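Local coordinates for protein sialidase B (PDB 4XJW) that cleaves terminal sialic acid residues from oligosaccharides, glycoproteins and glycolipids, working as an intramolecular trans-sialidase, at residues A[283-289]-A[305-311]; A[417-421]-A[448-452]; A[474-478]-A[490-495]. The protein carries 1 engineered substitution. All blocks are in the same frame, centred on the assembly; numbering follows the deposited sequence.

How the contacts relate
The three contacts lie along two neighbouring blades of the catalytic beta-propeller, joined into one sheet where strands 286-294 and 451-459 run parallel. Contact 1 pairs the two inner strands of the blade built on 286-294. Contact 2, its centre about 10 Å from that of contact 1, bridges the two blades and adjoins contact 1 where Val307 N meets Tyr420 O at 2.8 Å. Contact 3, centre about 15 Å from that of contact 2, forms the outer edge of the other blade, and Thr450 CG2 packs on Thr477 OG1 at 3.7 Å. The side chains of Asp289, Tyr451 and Leu476 lie about 5, 7 and 8 Å from that of Glu503, a predicted active-site residue.

Contact 1: A[283-289]-A[305-311]; sequences GSASFID and ADVMPAG
The amide of Met308 donates to Ser286 O over 2.8 Å, with an N-H...O angle of 166°, and Ser286 N returns a bond to Met308 O. The same pair of hydrogen bonds recurs two residues on, between Ile288 and Asp306, with Phe287 and Val307 as the non-hydrogen-bonded pair between them. This is an antiparallel beta hairpin, its strands 286-289 and 305-308 running at 148° to each other. Past the strands the ladder ends in one further bond, Gly311 N to Ser284 O, with the donor above the carbonyl plane. Here the chains draw together until Ala285 CA and Ala310 CA are 3.8 Å apart, an approach suited to small residues, and glycine readily adopts the positive phi of residue 311.

On one face Phe287 and Val307 lie side by side and point the same way; Val307 CG2 is 3.8 Å from Phe287 CD2 and meets the ring obliquely. On the other face Ile288 CG2 packs 3.8 Å from Asp306 CB and 4.0 Å from Met308 CE. The thioether can follow the branched side chain because Met308 bends at its second torsion (chi2 -70°). Ser286 OG finds its polar partner in Ser233, while Asp306 OD1 accepts the amide of Leu452.

Ile288 lies about 4 Å, side chain to side chain, from Asp232, the proton acceptor by similarity, which places this side of the hairpin next to the probable catalytic residues. Asp289 is likewise about 5 Å from the predicted active-site Glu503 and about 3 Å from a dimethyl sulfoxide, probably from the cryoprotectant. The ring of Phe287 is stacked on Phe260 and met edge-to-face by Phe436. Within the sheet the hairpin sits between strand 420-426, beside 301-308, and strand 451-459, which runs parallel to 286-294.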
loop_
_atom_site.group_PDB
_atom_site.type_symbol
_atom_site.label_atom_id
_atom_site.label_comp_id
_atom_site.label_asym_id
_atom_site.label_seq_id
_atom_site.Cartn_x
_atom_site.Cartn_y
_atom_site.Cartn_z
ATOM N N GLY A 283 -16.058 -13.635 -2.573
ATOM C CA GLY A 283 -17.249 -13.716 -1.745
ATOM C C GLY A 283 -17.194 -12.935 -0.440
ATOM O O GLY A 283 -18.085 -13.075 0.399
ATOM N N SER A 284 -16.166 -12.103 -0.280
ATOM C CA SER A 284 -15.940 -11.355 0.962
ATOM C C SER A 284 -16.387 -9.912 0.885
ATOM O O SER A 284 -16.261 -9.259 -0.154
ATOM C CB SER A 284 -14.457 -11.380 1.327
ATOM O OG SER A 284 -14.215 -10.662 2.531
ATOM N N ALA A 285 -16.908 -9.411 2.002
ATOM C CA ALA A 285 -17.114 -7.970 2.162
ATOM C C ALA A 285 -15.746 -7.323 2.407
ATOM O O ALA A 285 -14.784 -7.996 2.795
ATOM C CB ALA A 285 -18.071 -7.702 3.314
ATOM N N SER A 286 -15.642 -6.021 2.163
ATOM C CA SER A 286 -14.372 -5.342 2.369
ATOM C C SER A 286 -14.555 -3.854 2.632
ATOM O O SER A 286 -15.615 -3.281 2.368
ATOM C CB SER A 286 -13.434 -5.554 1.177
ATOM O OG SER A 286 -13.995 -5.011 -0.020
ATOM N N PHE A 287 -13.503 -3.243 3.168
ATOM C CA PHE A 287 -13.398 -1.788 3.227
ATOM C C PHE A 287 -12.242 -1.395 2.336
ATOM O O PHE A 287 -11.331 -2.185 2.123
ATOM C CB PHE A 287 -13.130 -1.298 4.648
ATOM C CG PHE A 287 -14.176 -1.721 5.646
ATOM C CD1 PHE A 287 -14.045 -2.925 6.337
ATOM C CD2 PHE A 287 -15.274 -0.909 5.908
ATOM C CE1 PHE A 287 -15.005 -3.311 7.271
ATOM C CE2 PHE A 287 -16.246 -1.292 6.830
ATOM C CZ PHE A 287 -16.107 -2.502 7.507
ATOM N N ILE A 288 -12.264 -0.185 1.799
ATOM C CA ILE A 288 -11.173 0.215 0.917
ATOM C C ILE A 288 -11.067 1.734 0.883
ATOM O O ILE A 288 -12.087 2.408 0.889
ATOM C CB ILE A 288 -11.353 -0.414 -0.491
ATOM C CG1 ILE A 288 -10.261 0.062 -1.462
ATOM C CG2 ILE A 288 -12.771 -0.135 -1.032
ATOM C CD1 ILE A 288 -10.178 -0.781 -2.736
ATOM N N ASP A 289 -9.831 2.253 0.894
ATOM C CA ASP A 289 -9.567 3.700 0.784
ATOM C C ASP A 289 -10.032 4.496 1.995
ATOM O O ASP A 289 -11.183 4.923 2.071
ATOM C CB ASP A 289 -10.155 4.298 -0.512
ATOM C CG ASP A 289 -9.487 3.758 -1.759
ATOM O OD1 ASP A 289 -8.466 3.049 -1.635
ATOM O OD2 ASP A 289 -9.983 4.030 -2.876
ATOM N N ALA A 305 -14.079 5.456 5.289
ATOM C CA ALA A 305 -13.622 4.489 4.282
ATOM C C ALA A 305 -14.776 4.076 3.381
ATOM O O ALA A 305 -15.933 4.193 3.767
ATOM C CB ALA A 305 -12.995 3.251 4.944
ATOM N N ASP A 306 -14.471 3.582 2.189
ATOM C CA ASP A 306 -15.526 2.972 1.383
ATOM C C ASP A 306 -15.878 1.622 1.989
ATOM O O ASP A 306 -15.000 0.931 2.517
ATOM C CB ASP A 306 -15.080 2.703 -0.053
ATOM C CG ASP A 306 -14.586 3.940 -0.792
ATOM O OD1 ASP A 306 -15.019 5.067 -0.488
ATOM O OD2 ASP A 306 -13.762 3.751 -1.718
ATOM N N VAL A 307 -17.151 1.235 1.886
ATOM C CA VAL A 307 -17.574 -0.105 2.306
ATOM C C VAL A 307 -18.134 -0.851 1.115
ATOM O O VAL A 307 -18.973 -0.319 0.383
ATOM C CB VAL A 307 -18.658 -0.052 3.389
ATOM C CG1 VAL A 307 -18.875 -1.447 3.978
ATOM C CG2 VAL A 307 -18.257 0.915 4.465
ATOM N N MET A 308 -17.673 -2.084 0.938
ATOM C CA MET A 308 -18.118 -2.963 -0.145
ATOM C C MET A 308 -18.813 -4.202 0.401
ATOM O O MET A 308 -18.239 -4.947 1.197
ATOM C CB MET A 308 -16.920 -3.406 -0.974
ATOM C CG MET A 308 -16.157 -2.273 -1.627
ATOM S SD MET A 308 -17.103 -1.503 -2.956
ATOM C CE MET A 308 -15.982 -0.184 -3.426
ATOM N N PRO A 309 -20.055 -4.444 -0.033
ATOM C CA PRO A 309 -20.730 -5.698 0.300
ATOM C C PRO A 309 -20.000 -6.899 -0.297
ATOM O O PRO A 309 -19.130 -6.750 -1.164
ATOM C CB PRO A 309 -22.101 -5.543 -0.372
ATOM C CG PRO A 309 -22.301 -4.054 -0.504
ATOM C CD PRO A 309 -20.918 -3.550 -0.821
ATOM N N ALA A 310 -20.360 -8.091 0.171
ATOM C CA ALA A 310 -19.724 -9.319 -0.293
ATOM C C ALA A 310 -19.635 -9.393 -1.815
ATOM O O ALA A 310 -20.630 -9.234 -2.514
ATOM C CB ALA A 310 -20.444 -10.529 0.253
ATOM N N GLY A 311 -18.425 -9.620 -2.308
ATOM C CA GLY A 311 -18.182 -9.818 -3.723
ATOM C C GLY A 311 -18.270 -8.562 -4.566
ATOM O O GLY A 311 -18.279 -8.647 -5.789
#

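Contact 2: A[417-421]-A[448-452]; sequences PTNYI and NGTYL
Asn419 and Asn448 join two blades of the sialidase beta-propeller: residues 417-421 lead into the third strand of one blade, and residues 448-452 into the innermost strand of the next. The segments do not pair as strands here; the Asn419 and Asn448 amides, one backbone bond and a water tie them together, with Ile421 packing alongside.

Among the hydrogen bonds, Asn448 ND2 donates to Asn419 OD1 over 2.8 Å, in the carbonyl plane and on a lone pair, although the two amide planes stand 75° apart. Asn419 ND2 in turn reaches Gly449 O at 2.8 Å, approaching from above that carbonyl plane while keeping the acceptor in its own amide plane. Asparagine suits position 419 because its short amide offers acceptor and donor together; with CG set between the backbone N and the carbonyl carbon (chi1 57°), it faces the other segment. Asn448 ND2 spends a second bond on Tyr451 OH, which ties the amide to the phenol within its own segment. A longer backbone bond, 3.2 Å from Gly449 N to Asn419 O, brings the main chains close at a residue that has no side chain.

One water joins the polar network. It accepts from Asn419 ND2 at 2.9 Å and donates to Tyr420 O and Thr450 O, linking two backbone carbonyls from different blades.

The remaining contacts are packing. The Asn419 side chain crosses Tyr451 at about a right angle, though its amide plane is only 21° from that of the ring, with Asn419 ND2 3.3 Å from Tyr451 CE1. Thr418 OG1, hydrogen-bonded to Asn318 O, presses on Asn448 CB at 3.2 Å. Ile421 extends towards Thr450, and its terminal CD1 ends 3.5 Å from Thr450 OG1 and 3.6 Å from Thr450 O.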
loop_
_atom_site.group_PDB
_atom_site.type_symbol
_atom_site.label_atom_id
_atom_site.label_comp_id
_atom_site.label_asym_id
_atom_site.label_seq_id
_atom_site.Cartn_x
_atom_site.Cartn_y
_atom_site.Cartn_z
ATOM N N PRO A 417 -26.062 -4.358 -3.640
ATOM C CA PRO A 417 -24.679 -4.609 -4.070
ATOM C C PRO A 417 -24.088 -3.385 -4.738
ATOM O O PRO A 417 -23.933 -3.344 -5.949
ATOM C CB PRO A 417 -24.823 -5.750 -5.086
ATOM C CG PRO A 417 -26.214 -5.561 -5.634
ATOM C CD PRO A 417 -27.029 -5.130 -4.444
ATOM N N THR A 418 -23.760 -2.381 -3.933
ATOM C CA THR A 418 -23.168 -1.157 -4.450
ATOM C C THR A 418 -22.166 -0.674 -3.419
ATOM O O THR A 418 -22.032 -1.294 -2.370
ATOM C CB THR A 418 -24.248 -0.080 -4.716
ATOM O OG1 THR A 418 -23.682 1.012 -5.456
ATOM C CG2 THR A 418 -24.854 0.426 -3.409
ATOM N N ASN A 419 -21.464 0.417 -3.705
ATOM C CA ASN A 419 -20.476 0.941 -2.749
ATOM C C ASN A 419 -21.063 2.002 -1.824
ATOM O O ASN A 419 -21.925 2.797 -2.229
ATOM C CB ASN A 419 -19.271 1.514 -3.490
ATOM C CG ASN A 419 -19.669 2.585 -4.476
ATOM O OD1 ASN A 419 -20.307 2.290 -5.488
ATOM N ND2 ASN A 419 -19.308 3.838 -4.186
ATOM N N TYR A 420 -20.578 2.016 -0.581
ATOM C CA TYR A 420 -21.033 2.963 0.431
ATOM C C TYR A 420 -19.839 3.683 1.051
ATOM O O TYR A 420 -18.695 3.282 0.838
ATOM C CB TYR A 420 -21.801 2.247 1.548
ATOM C CG TYR A 420 -22.973 1.413 1.082
ATOM C CD1 TYR A 420 -22.782 0.144 0.535
ATOM C CD2 TYR A 420 -24.274 1.889 1.200
ATOM C CE1 TYR A 420 -23.856 -0.620 0.116
ATOM C CE2 TYR A 420 -25.351 1.132 0.782
ATOM C CZ TYR A 420 -25.134 -0.114 0.239
ATOM O OH TYR A 420 -26.211 -0.864 -0.178
ATOM N N ILE A 421 -20.110 4.732 1.820
ATOM C CA ILE A 421 -19.082 5.356 2.656
ATOM C C ILE A 421 -19.504 5.198 4.102
ATOM O O ILE A 421 -20.666 5.429 4.434
ATOM C CB ILE A 421 -18.898 6.856 2.345
ATOM C CG1 ILE A 421 -18.430 7.050 0.907
ATOM C CG2 ILE A 421 -17.876 7.496 3.296
ATOM C CD1 ILE A 421 -18.225 8.517 0.510
ATOM N N ASN A 448 -24.891 5.470 -7.042
ATOM C CA ASN A 448 -24.043 4.784 -6.070
ATOM C C ASN A 448 -23.276 5.781 -5.213
ATOM O O ASN A 448 -23.270 6.977 -5.503
ATOM C CB ASN A 448 -23.083 3.822 -6.779
ATOM C CG ASN A 448 -22.060 4.534 -7.637
ATOM O OD1 ASN A 448 -22.364 5.530 -8.291
ATOM N ND2 ASN A 448 -20.829 4.023 -7.638
ATOM N N GLY A 449 -22.641 5.296 -4.151
ATOM C CA GLY A 449 -21.845 6.165 -3.305
ATOM C C GLY A 449 -20.737 6.815 -4.110
ATOM O O GLY A 449 -20.286 6.275 -5.132
ATOM N N THR A 450 -20.314 7.997 -3.675
ATOM C CA THR A 450 -19.111 8.591 -4.226
ATOM C C THR A 450 -17.941 7.812 -3.634
ATOM O O THR A 450 -18.128 7.018 -2.708
ATOM C CB THR A 450 -18.990 10.076 -3.874
ATOM O OG1 THR A 450 -18.990 10.247 -2.448
ATOM C CG2 THR A 450 -20.158 10.871 -4.482
ATOM N N TYR A 451 -16.752 8.031 -4.179
ATOM C CA TYR A 451 -15.582 7.261 -3.774
ATOM C C TYR A 451 -14.679 8.139 -2.925
ATOM O O TYR A 451 -14.274 9.220 -3.360
ATOM C CB TYR A 451 -14.832 6.767 -5.005
ATOM C CG TYR A 451 -15.716 6.081 -6.024
ATOM C CD1 TYR A 451 -16.303 4.856 -5.749
ATOM C CD2 TYR A 451 -15.965 6.670 -7.257
ATOM C CE1 TYR A 451 -17.118 4.227 -6.681
ATOM C CE2 TYR A 451 -16.767 6.054 -8.193
ATOM C CZ TYR A 451 -17.340 4.834 -7.901
ATOM O OH TYR A 451 -18.147 4.229 -8.846
ATOM N N LEU A 452 -14.363 7.679 -1.714
ATOM C CA LEU A 452 -13.577 8.491 -0.800
ATOM C C LEU A 452 -12.175 8.709 -1.345
ATOM O O LEU A 452 -11.547 7.788 -1.867
ATOM C CB LEU A 452 -13.509 7.825 0.565
ATOM C CG LEU A 452 -12.937 8.642 1.716
ATOM C CD1 LEU A 452 -13.846 9.791 2.088
ATOM C CD2 LEU A 452 -12.720 7.723 2.912
HETATM O O HOH W 1 -17.747 4.294 -1.800
#

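Contact 3: A[474-478]-A[490-495]; sequences GELTY and KSSASI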
loop_
_atom_site.group_PDB
_atom_site.type_symbol
_atom_site.label_atom_id
_atom_site.label_comp_id
_atom_site.label_asym_id
_atom_site.label_seq_id
_atom_site.Cartn_x
_atom_site.Cartn_y
_atom_site.Cartn_z
ATOM N N GLY A 474 -17.702 12.801 -13.252
ATOM C CA GLY A 474 -18.000 14.184 -13.584
ATOM C C GLY A 474 -17.805 15.246 -12.515
ATOM O O GLY A 474 -17.968 16.436 -12.805
ATOM N N GLU A 475 -17.459 14.854 -11.286
ATOM C CA GLU A 475 -17.288 15.865 -10.241
ATOM C C GLU A 475 -16.460 15.402 -9.051
ATOM O O GLU A 475 -16.314 14.205 -8.800
ATOM C CB GLU A 475 -18.646 16.376 -9.733
ATOM C CG GLU A 475 -19.464 15.366 -8.924
ATOM C CD GLU A 475 -20.738 15.955 -8.326
ATOM O OE1 GLU A 475 -21.587 16.458 -9.097
ATOM O OE2 GLU A 475 -20.895 15.915 -7.084
ATOM N N LEU A 476 -15.921 16.374 -8.323
ATOM C CA LEU A 476 -15.493 16.143 -6.950
ATOM C C LEU A 476 -16.698 16.424 -6.067
ATOM O O LEU A 476 -17.461 17.362 -6.312
ATOM C CB LEU A 476 -14.335 17.056 -6.562
ATOM C CG LEU A 476 -13.023 16.883 -7.313
ATOM C CD1 LEU A 476 -11.933 17.761 -6.736
ATOM C CD2 LEU A 476 -12.598 15.416 -7.278
ATOM N N THR A 477 -16.892 15.599 -5.051
ATOM C CA THR A 477 -18.005 15.801 -4.146
ATOM C C THR A 477 -17.440 15.947 -2.746
ATOM O O THR A 477 -17.078 14.952 -2.097
ATOM C CB THR A 477 -19.034 14.657 -4.195
ATOM O OG1 THR A 477 -19.349 14.338 -5.560
ATOM C CG2 THR A 477 -20.308 15.063 -3.468
ATOM N N TYR A 478 -17.342 17.189 -2.286
ATOM C CA TYR A 478 -16.848 17.442 -0.936
ATOM C C TYR A 478 -17.926 17.166 0.100
ATOM O O TYR A 478 -19.052 17.663 -0.005
ATOM C CB TYR A 478 -16.336 18.876 -0.816
ATOM C CG TYR A 478 -15.210 19.209 -1.785
ATOM C CD1 TYR A 478 -15.479 19.720 -3.054
ATOM C CD2 TYR A 478 -13.881 19.029 -1.423
ATOM C CE1 TYR A 478 -14.445 20.025 -3.946
ATOM C CE2 TYR A 478 -12.851 19.340 -2.286
ATOM C CZ TYR A 478 -13.133 19.841 -3.543
ATOM O OH TYR A 478 -12.086 20.145 -4.379
ATOM N N LYS A 490 -23.218 17.949 0.982
ATOM C CA LYS A 490 -22.270 17.898 -0.112
ATOM C C LYS A 490 -22.032 19.271 -0.711
ATOM O O LYS A 490 -22.892 20.151 -0.653
ATOM C CB LYS A 490 -22.751 16.938 -1.206
ATOM C CG LYS A 490 -23.764 17.525 -2.190
ATOM C CD LYS A 490 -23.958 16.607 -3.404
ATOM C CE LYS A 490 -25.056 17.126 -4.331
ATOM N NZ LYS A 490 -24.683 18.404 -5.004
ATOM N N SER A 491 -20.839 19.453 -1.255
ATOM C CA SER A 491 -20.563 20.574 -2.134
ATOM C C SER A 491 -19.945 19.987 -3.394
ATOM O O SER A 491 -18.852 19.419 -3.359
ATOM C CB SER A 491 -19.620 21.576 -1.465
ATOM O OG SER A 491 -19.400 22.685 -2.314
ATOM N N SER A 492 -20.658 20.082 -4.512
ATOM C CA SER A 492 -20.179 19.501 -5.766
ATOM C C SER A 492 -19.343 20.497 -6.564
ATOM O O SER A 492 -19.649 21.691 -6.613
ATOM C CB SER A 492 -21.345 18.996 -6.624
ATOM O OG SER A 492 -22.091 17.995 -5.965
ATOM N N ALA A 493 -18.285 19.993 -7.185
ATOM C CA ALA A 493 -17.433 20.791 -8.046
ATOM C C ALA A 493 -17.196 20.030 -9.345
ATOM O O ALA A 493 -16.545 18.988 -9.359
ATOM C CB ALA A 493 -16.120 21.088 -7.361
ATOM N N SER A 494 -17.752 20.534 -10.441
ATOM C CA SER A 494 -17.618 19.856 -11.729
ATOM C C SER A 494 -16.168 19.788 -12.171
ATOM O O SER A 494 -15.406 20.725 -11.950
ATOM C CB SER A 494 -18.434 20.598 -12.786
ATOM O OG SER A 494 -19.761 20.122 -12.812
ATOM N N ILE A 495 -15.789 18.678 -12.797
ATOM C CA ILE A 495 -14.450 18.539 -13.350
ATOM C C ILE A 495 -14.535 18.086 -14.806
ATOM O O ILE A 495 -15.429 17.311 -15.169
ATOM C CB ILE A 495 -13.550 17.590 -12.491
ATOM C CG1 ILE A 495 -14.158 16.186 -12.401
ATOM C CG2 ILE A 495 -13.323 18.170 -11.100
ATOM C CD1 ILE A 495 -13.341 15.224 -11.532
#
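Side-chain hydrogen bonds centre on Glu475 OE2, which Ser492 OG reaches at 2.6 Å and Thr477 OG1 at 2.7 Å. Thr477 OG1 donates to the anti lone pair of OE2; the serine comes from the syn side, 32° out of the carboxylate plane. Glu475 CG sits between the backbone N and the carbonyl carbon (chi1 69°), and the chain extends beyond it, carrying the carboxylate over to Ser492. Lys490 NZ donates to Ser492 OG over 2.8 Å, and the nearby ammonium would favour the ionised glutamate. Small hydroxyl residues suit this face, where they reach OE2 from two sides.

The backbone forms a regular antiparallel ladder, with paired hydrogen bonds between Leu476 and Ala493 and between Tyr478 and Ser491. Ile495 N extends it to Gly474 O at 3.1 Å, at a glycine whose positive phi (87°) is easy for that residue.

The other face is largely apolar, though Ser491 OG there bonds Glu535 O. Ala493 CB meets the edge of the Tyr478 ring in its plane, 3.9 Å from Tyr478 CE1. The Leu476 and Ile495 side chains cross at about a right angle, with Leu476 CG 4.0 Å from Ile495 CG2.

Strands 475-481 and 489-494 are the outer hairpin of a propeller blade; the third BNR repeat (Asp-box), residues 479-490, spans the turn between them. Their apolar face packs on Met528 of strand 526-530, Tyr478 stacks on Trp537 and bonds Thr516, and strand 466-472 adjoins 475-481 on its inner side.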